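Local atomic coordinates of transcriptional regulator (AraC-type DNA-binding domain-containing proteins) (Chromobacterium violaceum, PDB entry 3OIO), a protein that probably binds specific DNA sequences and regulates transcription through this AraC-type helix-turn-helix domain, one part of a longer regulator. Residues M16-I20 with Y55-R60. Where two conformers were deposited one is given. Residues are numbered along the deposited sequence.
Sequences MEANI and YYLELR
The C-terminal end of helix 7-17 and the following loop lie against helix 52-70, with CA atoms paired Met-16 to Tyr-56 (6.8 Å), Glu-17 to Leu-59 (7.3 Å) and Ile-20 to Arg-60 (6.0 Å). Met-16, a selenomethionine with chi1 m and chi2 t, points toward helix 52-70, flexible enough to lie over the Tyr-56 ring: CG is 3.9 Å from its centroid in a CH-pi contact, and SE sits 4.6 Å above it as a Met-aromatic pair. Its CB also meets Leu-59 CD1 at 3.5 Å. The CA-to-CB bond of Glu-17 points away, yet CG rests 3.8 Å from Leu-59 CD1, and a water joins OE2 (2.7 Å) to Tyr-55 OH (2.8 Å). Through Glu-17 and Ala-18 the chain turns, Asn-19 N bonding back to Met-16 O (3.0 Å). Asn-19 is extended (phi/psi -144/73), and its O accepts a 2.6 Å hydrogen bond from Tyr-56 OH. Tyr-56 offers both a flat ring face and a hydroxyl, which also meets Leu-24 N. Asn-19 ND2 hydrogen-bonds Leu-15 O. Branched Ile-20 sets CG1 3.6 Å from Leu-59 CD2; leucine's fork serves both neighbours. The N-terminal helix thus packs on the long helix linking two helix-turn-helix subdomains, as in AraC-family DNA-binding domains.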
loop_
_atom_site.group_PDB
_atom_site.type_symbol
_atom_site.label_atom_id
_atom_site.label_comp_id
_atom_site.label_asym_id
_atom_site.label_seq_id
_atom_site.Cartn_x
_atom_site.Cartn_y
_atom_site.Cartn_z
HETATM N N MSE A 16 -7.457 -5.914 0.060
HETATM C CA MSE A 16 -6.581 -4.865 -0.519
HETATM C C MSE A 16 -5.292 -5.491 -1.079
HETATM O O MSE A 16 -4.835 -5.097 -2.148
HETATM C CB MSE A 16 -6.239 -3.788 0.517
HETATM C CG MSE A 16 -7.488 -3.012 0.970
HETATM SE SE MSE A 16 -7.014 -2.031 2.564
HETATM C CE MSE A 16 -7.796 -0.385 2.372
ATOM N N GLU A 17 -4.721 -6.445 -0.351
ATOM C CA GLU A 17 -3.490 -7.117 -0.774
ATOM C C GLU A 17 -3.631 -7.880 -2.087
ATOM O O GLU A 17 -2.618 -8.085 -2.775
ATOM C CB GLU A 17 -2.993 -8.068 0.336
ATOM C CG GLU A 17 -2.477 -7.302 1.522
ATOM C CD GLU A 17 -2.082 -8.167 2.701
ATOM O OE1 GLU A 17 -2.389 -9.390 2.720
ATOM O OE2 GLU A 17 -1.471 -7.604 3.647
ATOM N N ALA A 18 -4.859 -8.278 -2.439
ATOM C CA ALA A 18 -5.127 -8.949 -3.705
ATOM C C ALA A 18 -5.375 -7.985 -4.862
ATOM O O ALA A 18 -5.588 -8.440 -5.992
ATOM C CB ALA A 18 -6.330 -9.918 -3.565
ATOM N N ASN A 19 -5.299 -6.678 -4.604
ATOM C CA ASN A 19 -5.681 -5.657 -5.596
ATOM C C ASN A 19 -4.740 -4.462 -5.473
ATOM O O ASN A 19 -5.101 -3.393 -4.959
ATOM C CB ASN A 19 -7.134 -5.238 -5.366
ATOM C CG ASN A 19 -8.106 -6.338 -5.728
ATOM O OD1 ASN A 19 -8.456 -6.512 -6.902
ATOM N ND2 ASN A 19 -8.530 -7.115 -4.720
ATOM N N ILE A 20 -3.508 -4.669 -5.928
ATOM C CA ILE A 20 -2.476 -3.656 -5.775
ATOM C C ILE A 20 -2.305 -2.731 -6.981
ATOM O O ILE A 20 -2.296 -1.495 -6.823
ATOM C CB ILE A 20 -1.134 -4.318 -5.377
ATOM C CG1 ILE A 20 -1.295 -4.972 -3.993
ATOM C CG2 ILE A 20 0.017 -3.293 -5.428
ATOM C CD1 ILE A 20 -0.169 -5.897 -3.625
ATOM N N TYR A 55 -3.889 3.618 4.394
ATOM C CA TYR A 55 -3.307 2.296 4.585
ATOM C C TYR A 55 -3.076 1.638 3.200
ATOM O O TYR A 55 -2.064 0.973 2.966
ATOM C CB TYR A 55 -4.212 1.412 5.481
ATOM C CG TYR A 55 -3.564 0.099 5.770
ATOM C CD1 TYR A 55 -2.719 -0.064 6.865
ATOM C CD2 TYR A 55 -3.736 -0.977 4.882
ATOM C CE1 TYR A 55 -2.067 -1.295 7.090
ATOM C CE2 TYR A 55 -3.091 -2.191 5.081
ATOM C CZ TYR A 55 -2.279 -2.353 6.199
ATOM O OH TYR A 55 -1.636 -3.557 6.398
ATOM N N TYR A 56 -4.018 1.824 2.281
ATOM C CA TYR A 56 -3.867 1.239 0.935
ATOM C C TYR A 56 -2.609 1.786 0.236
ATOM O O TYR A 56 -1.861 1.041 -0.430
ATOM C CB TYR A 56 -5.123 1.560 0.095
ATOM C CG TYR A 56 -5.594 0.430 -0.805
ATOM C CD1 TYR A 56 -4.683 -0.522 -1.332
ATOM C CD2 TYR A 56 -6.946 0.339 -1.173
ATOM C CE1 TYR A 56 -5.137 -1.569 -2.159
ATOM C CE2 TYR A 56 -7.413 -0.693 -2.004
ATOM C CZ TYR A 56 -6.509 -1.624 -2.510
ATOM O OH TYR A 56 -6.998 -2.604 -3.331
ATOM N N LEU A 57 -2.366 3.074 0.412
ATOM C CA LEU A 57 -1.140 3.681 -0.117
ATOM C C LEU A 57 0.087 3.017 0.551
ATOM O O LEU A 57 1.063 2.693 -0.138
ATOM C CB LEU A 57 -1.128 5.181 0.143
ATOM C CG LEU A 57 0.155 5.902 -0.330
ATOM C CD1 LEU A 57 0.366 5.762 -1.864
ATOM C CD2 LEU A 57 0.133 7.417 0.116
ATOM N N GLU A 58 0.051 2.825 1.877
ATOM C CA GLU A 58 1.177 2.143 2.534
ATOM C C GLU A 58 1.429 0.753 1.931
ATOM O O GLU A 58 2.572 0.346 1.739
ATOM C CB GLU A 58 0.923 1.938 4.030
ATOM C CG GLU A 58 0.785 3.196 4.840
ATOM C CD GLU A 58 0.552 2.852 6.312
ATOM O OE1 GLU A 58 1.307 2.034 6.870
ATOM O OE2 GLU A 58 -0.416 3.371 6.906
ATOM N N LEU A 59 0.350 0.031 1.671
ATOM C CA LEU A 59 0.440 -1.308 1.117
ATOM C C LEU A 59 1.079 -1.264 -0.281
ATOM O O LEU A 59 2.008 -2.031 -0.580
ATOM C CB LEU A 59 -0.977 -1.859 1.075
ATOM C CG LEU A 59 -1.278 -3.274 0.668
ATOM C CD1 LEU A 59 -2.746 -3.582 1.012
ATOM C CD2 LEU A 59 -1.015 -3.362 -0.818
ATOM N N ARG A 60 0.603 -0.345 -1.124
ATOM C CA ARG A 60 1.142 -0.192 -2.485
ATOM C C ARG A 60 2.620 0.237 -2.444
ATOM O O ARG A 60 3.420 -0.261 -3.249
ATOM C CB ARG A 60 0.293 0.818 -3.276
ATOM C CG ARG A 60 -1.122 0.227 -3.614
ATOM C CD ARG A 60 -2.199 1.296 -4.007
ATOM N NE ARG A 60 -1.537 2.263 -4.875
ATOM C CZ ARG A 60 -1.670 3.576 -4.818
ATOM N NH1 ARG A 60 -0.867 4.334 -5.599
ATOM N NH2 ARG A 60 -2.593 4.121 -3.999
HETATM O O HOH W 1 -1.199 -4.934 4.004
#